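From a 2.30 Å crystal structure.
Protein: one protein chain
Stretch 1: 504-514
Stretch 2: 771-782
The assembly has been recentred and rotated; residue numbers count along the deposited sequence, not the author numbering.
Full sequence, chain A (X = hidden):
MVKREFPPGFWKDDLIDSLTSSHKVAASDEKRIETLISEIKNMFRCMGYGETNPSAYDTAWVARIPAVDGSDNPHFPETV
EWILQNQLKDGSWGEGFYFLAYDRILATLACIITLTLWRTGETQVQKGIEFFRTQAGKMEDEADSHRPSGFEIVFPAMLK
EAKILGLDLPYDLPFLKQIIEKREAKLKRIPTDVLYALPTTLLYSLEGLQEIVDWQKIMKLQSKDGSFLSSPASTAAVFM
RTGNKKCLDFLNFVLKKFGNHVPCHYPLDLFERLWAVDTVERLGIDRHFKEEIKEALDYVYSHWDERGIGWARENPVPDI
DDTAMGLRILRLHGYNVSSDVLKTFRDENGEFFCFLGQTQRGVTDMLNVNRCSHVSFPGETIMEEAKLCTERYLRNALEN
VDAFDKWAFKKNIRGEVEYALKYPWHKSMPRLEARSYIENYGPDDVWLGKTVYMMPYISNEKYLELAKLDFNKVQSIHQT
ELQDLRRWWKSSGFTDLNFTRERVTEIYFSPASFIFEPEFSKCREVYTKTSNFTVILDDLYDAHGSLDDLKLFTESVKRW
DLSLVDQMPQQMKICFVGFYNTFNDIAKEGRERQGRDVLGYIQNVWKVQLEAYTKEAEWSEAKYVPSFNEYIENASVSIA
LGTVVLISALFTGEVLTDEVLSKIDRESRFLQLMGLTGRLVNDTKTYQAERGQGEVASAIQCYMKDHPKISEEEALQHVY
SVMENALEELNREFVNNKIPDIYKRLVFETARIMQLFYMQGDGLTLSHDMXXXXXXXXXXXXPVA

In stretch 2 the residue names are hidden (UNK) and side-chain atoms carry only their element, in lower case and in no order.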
# COMPACT_ATOMS: atom_id res chain seq x y z
N VAL A 504 -30.08 3.45 7.20
CA VAL A 504 -29.12 3.67 8.28
C VAL A 504 -27.85 2.84 8.12
O VAL A 504 -26.75 3.33 8.35
CB VAL A 504 -29.74 3.35 9.66
CG1 VAL A 504 -28.70 3.49 10.76
CG2 VAL A 504 -30.91 4.28 9.93
N THR A 505 -28.01 1.58 7.72
CA THR A 505 -26.88 0.67 7.53
C THR A 505 -25.92 1.19 6.47
O THR A 505 -24.71 1.28 6.69
CB THR A 505 -27.35 -0.73 7.08
OG1 THR A 505 -28.23 -1.28 8.06
CG2 THR A 505 -26.16 -1.65 6.89
N GLU A 506 -26.48 1.51 5.31
CA GLU A 506 -25.72 2.03 4.19
C GLU A 506 -24.97 3.29 4.60
O GLU A 506 -23.81 3.49 4.22
CB GLU A 506 -26.69 2.32 3.05
CG GLU A 506 -26.10 2.76 1.73
CD GLU A 506 -27.18 2.85 0.66
OE1 GLU A 506 -27.77 1.79 0.33
OE2 GLU A 506 -27.45 3.96 0.15
N ILE A 507 -25.62 4.13 5.39
CA ILE A 507 -25.02 5.38 5.86
C ILE A 507 -24.00 5.17 6.98
O ILE A 507 -23.00 5.88 7.05
CB ILE A 507 -26.11 6.36 6.35
CG1 ILE A 507 -26.92 6.87 5.16
CG2 ILE A 507 -25.47 7.52 7.11
CD1 ILE A 507 -28.01 7.85 5.54
N TYR A 508 -24.26 4.20 7.85
CA TYR A 508 -23.35 3.93 8.96
C TYR A 508 -22.05 3.31 8.45
O TYR A 508 -21.00 3.44 9.07
CB TYR A 508 -24.00 2.98 9.97
CG TYR A 508 -23.06 2.59 11.08
CD1 TYR A 508 -22.63 3.54 12.01
CD2 TYR A 508 -22.54 1.30 11.17
CE1 TYR A 508 -21.71 3.21 13.00
CE2 TYR A 508 -21.62 0.96 12.14
CZ TYR A 508 -21.20 1.92 13.05
OH TYR A 508 -20.25 1.61 14.00
N PHE A 509 -22.14 2.65 7.30
CA PHE A 509 -20.98 2.02 6.69
C PHE A 509 -19.86 3.03 6.45
O PHE A 509 -18.69 2.75 6.70
CB PHE A 509 -21.36 1.38 5.36
CG PHE A 509 -20.20 1.21 4.41
CD1 PHE A 509 -19.23 0.24 4.65
CD2 PHE A 509 -20.06 2.03 3.30
CE1 PHE A 509 -18.14 0.10 3.80
CE2 PHE A 509 -18.97 1.90 2.44
CZ PHE A 509 -18.01 0.93 2.69
N SER A 510 -20.24 4.20 5.94
CA SER A 510 -19.29 5.24 5.62
C SER A 510 -18.28 5.55 6.72
O SER A 510 -17.10 5.22 6.58
CB SER A 510 -20.02 6.52 5.21
OG SER A 510 -20.73 6.31 4.00
N PRO A 511 -18.71 6.17 7.82
CA PRO A 511 -17.70 6.46 8.85
C PRO A 511 -17.06 5.19 9.42
O PRO A 511 -15.88 5.20 9.79
CB PRO A 511 -18.49 7.23 9.90
CG PRO A 511 -19.84 6.59 9.81
CD PRO A 511 -20.06 6.47 8.32
N ALA A 512 -17.82 4.12 9.49
CA ALA A 512 -17.31 2.86 10.03
C ALA A 512 -16.15 2.34 9.19
O ALA A 512 -15.25 1.69 9.70
CB ALA A 512 -18.43 1.82 10.08
N SER A 513 -16.16 2.65 7.90
CA SER A 513 -15.11 2.19 7.02
C SER A 513 -13.79 2.93 7.17
O SER A 513 -12.74 2.40 6.80
CB SER A 513 -15.57 2.29 5.56
OG SER A 513 -15.44 3.63 5.09
N PHE A 514 -13.81 4.16 7.71
CA PHE A 514 -12.56 4.91 7.87
C PHE A 514 -12.18 5.36 9.28
O PHE A 514 -11.00 5.34 9.61
CB PHE A 514 -12.51 6.09 6.88
CG PHE A 514 -13.55 7.16 7.10
CD1 PHE A 514 -13.36 8.15 8.06
CD2 PHE A 514 -14.71 7.18 6.34
CE1 PHE A 514 -14.31 9.17 8.25
CE2 PHE A 514 -15.67 8.18 6.51
CZ PHE A 514 -15.47 9.18 7.47
N UNK A 771 -22.83 -3.69 -5.62
CA UNK A 771 -21.48 -3.37 -5.16
C UNK A 771 -21.53 -2.88 -3.72
O UNK A 771 -20.80 -3.38 -2.86
o UNK A 771 -18.11 -3.27 -8.05
c UNK A 771 -20.85 -2.30 -6.05
c UNK A 771 -19.03 -3.57 -7.26
o UNK A 771 -18.91 -4.45 -6.39
c UNK A 771 -20.35 -2.83 -7.39
N UNK A 772 -22.39 -1.90 -3.46
CA UNK A 772 -22.53 -1.35 -2.11
C UNK A 772 -22.81 -2.50 -1.15
O UNK A 772 -22.14 -2.65 -0.14
c UNK A 772 -23.69 -0.33 -2.02
c UNK A 772 -23.50 0.67 -4.37
c UNK A 772 -23.89 0.11 -0.58
c UNK A 772 -23.38 0.90 -2.88
N UNK A 773 -23.81 -3.31 -1.50
CA UNK A 773 -24.20 -4.47 -0.69
C UNK A 773 -22.95 -5.24 -0.25
O UNK A 773 -22.78 -5.60 0.92
c UNK A 773 -26.77 -6.18 0.21
c UNK A 773 -25.70 -6.57 -0.79
c UNK A 773 -25.12 -5.37 -1.52
c UNK A 773 -27.41 -7.41 0.85
n UNK A 773 -28.46 -7.06 1.86
N UNK A 774 -22.06 -5.49 -1.21
CA UNK A 774 -20.81 -6.22 -0.97
C UNK A 774 -19.89 -5.51 0.03
O UNK A 774 -19.30 -6.15 0.90
c UNK A 774 -20.09 -6.42 -2.31
o UNK A 774 -19.86 -9.27 -2.16
c UNK A 774 -18.75 -7.16 -2.24
c UNK A 774 -18.89 -8.59 -1.75
o UNK A 774 -18.02 -9.04 -0.98
N UNK A 775 -19.79 -4.19 -0.08
CA UNK A 775 -18.93 -3.42 0.81
C UNK A 775 -19.45 -3.46 2.24
O UNK A 775 -18.68 -3.62 3.19
c UNK A 775 -17.87 -1.00 -3.04
c UNK A 775 -17.39 -2.69 -1.73
n UNK A 775 -17.19 -2.13 -2.96
n UNK A 775 -18.51 -0.82 -1.90
c UNK A 775 -18.23 -1.86 -1.05
c UNK A 775 -18.82 -1.98 0.32
N UNK A 776 -20.76 -3.32 2.37
CA UNK A 776 -21.42 -3.34 3.67
C UNK A 776 -21.16 -4.68 4.35
O UNK A 776 -20.84 -4.75 5.54
c UNK A 776 -23.66 -3.48 4.80
c UNK A 776 -23.20 -1.65 3.18
c UNK A 776 -22.94 -3.11 3.52
N UNK A 777 -21.28 -5.75 3.57
CA UNK A 777 -21.06 -7.09 4.09
C UNK A 777 -19.61 -7.26 4.58
O UNK A 777 -19.39 -7.72 5.70
n UNK A 777 -20.73 -11.39 0.12
c UNK A 777 -21.61 -10.53 2.30
c UNK A 777 -21.36 -9.57 3.46
c UNK A 777 -21.38 -8.12 3.00
c UNK A 777 -20.49 -10.47 1.27
N UNK A 778 -18.65 -6.87 3.75
CA UNK A 778 -17.22 -7.00 4.08
C UNK A 778 -16.76 -6.20 5.28
O UNK A 778 -15.82 -6.60 5.97
c UNK A 778 -16.35 -6.59 2.90
n UNK A 778 -16.58 -7.05 0.54
c UNK A 778 -16.42 -7.57 1.75
o UNK A 778 -16.32 -8.77 1.95
N UNK A 779 -17.39 -5.06 5.52
CA UNK A 779 -16.99 -4.20 6.61
C UNK A 779 -17.73 -4.44 7.92
O UNK A 779 -17.13 -4.41 8.99
s UNK A 779 -16.71 -1.50 7.44
c UNK A 779 -17.15 -2.73 6.19
N UNK A 780 -19.03 -4.71 7.82
CA UNK A 780 -19.83 -4.87 9.03
C UNK A 780 -20.34 -6.26 9.42
O UNK A 780 -20.60 -6.50 10.59
c UNK A 780 -20.79 -2.44 8.71
c UNK A 780 -21.04 -3.93 8.98
c UNK A 780 -22.13 -1.73 8.62
c UNK A 780 -19.94 -1.84 9.80
N UNK A 781 -20.48 -7.17 8.46
CA UNK A 781 -21.03 -8.48 8.81
C UNK A 781 -20.12 -9.69 8.73
O UNK A 781 -19.91 -10.37 9.74
c UNK A 781 -23.32 -7.62 8.14
c UNK A 781 -24.63 -6.16 9.57
c UNK A 781 -23.71 -7.20 9.41
c UNK A 781 -25.16 -5.53 8.46
c UNK A 781 -23.86 -6.99 7.03
c UNK A 781 -22.30 -8.71 7.99
c UNK A 781 -24.78 -5.95 7.18
N UNK A 782 -19.58 -9.97 7.55
CA UNK A 782 -18.69 -11.11 7.36
C UNK A 782 -17.37 -10.88 8.11
O UNK A 782 -16.63 -9.94 7.80
o UNK A 782 -19.40 -12.89 3.53
n UNK A 782 -19.55 -14.49 5.10
c UNK A 782 -19.04 -13.37 4.61
c UNK A 782 -18.42 -11.29 5.87
c UNK A 782 -17.99 -12.68 5.45

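Position 771 has three side-chain carbons in a row, the third bearing two oxygens: a carboxylate, Glu771. It lies out of reach of stretch 1, where a charged group costs nothing to the packing. Position 772 carries four carbons, forked at the first, with one arm two carbons long; this is Ile772. Its CG2 rests 4.2 Å from CG of Glu506, so a hydrocarbon branch meets the aliphatic part of an acidic side chain.

At 773 four carbons run in a row to a nitrogen, which identifies Lys773; it points away from stretch 1 and is exposed, as suits an ammonium group. Position 774 again has three carbons ending in two oxygens, hence Glu774, also clear of the contact.

Position 775 shows one carbon and then a five-membered ring of three carbons and two nitrogens: His775. Its CB lies 3.8 Å from CZ of Phe509, but the ring leads away, and NE2 is hydrogen-bonded elsewhere in the structure. Three carbons forked at the first make 776 a valine. Val776 is compact enough for the place where the backbones come near, its CA 6.2 Å from CA of Phe509; its CG1 meets CG2 of Thr505 at 3.7 Å.

Position 777, four carbons ending in nitrogen, is Lys777. It misses stretch 1, and its NZ forms a salt bridge with OE1 of Glu774 at 3.2 Å, one turn back. Position 778 has two carbons, the second carrying one oxygen and one nitrogen: Asn778, whose ND2 donates to OE2 of Glu774 at 2.9 Å.

A single carbon followed by sulfur marks 779 as Cys779. This small side chain fits beside Ser513, with SG 4.0 Å from its CA, while CB lies 3.8 Å from CE1 of Phe509, at the ring edge. Position 780 has four carbons forked at the second, so it is Leu780, a knob among Thr505, Tyr508, Phe509 and Ala512. Its CD2 lies 4.0 Å from CB of Ala512, and its CD1 is 4.0 Å from CD2 of Tyr508.

Position 781 has one carbon and then a ring of six carbons, which makes it Phe781; its CB points sideways, but the ring is long enough to bring CZ to 4.3 Å from CG2 of Thr505. Position 782, three carbons ending in one oxygen and one nitrogen, is Gln782, exposed and remote from stretch 1.

The helices cross at 59° with no hydrogen bond between them. Leucine fills a hole, Phe509 packs against 775, 776 and 779, and the charged side chains of stretch 2 stay outside the contact.

Stretch 2 (771-782) EIKEHVKNCLFQ
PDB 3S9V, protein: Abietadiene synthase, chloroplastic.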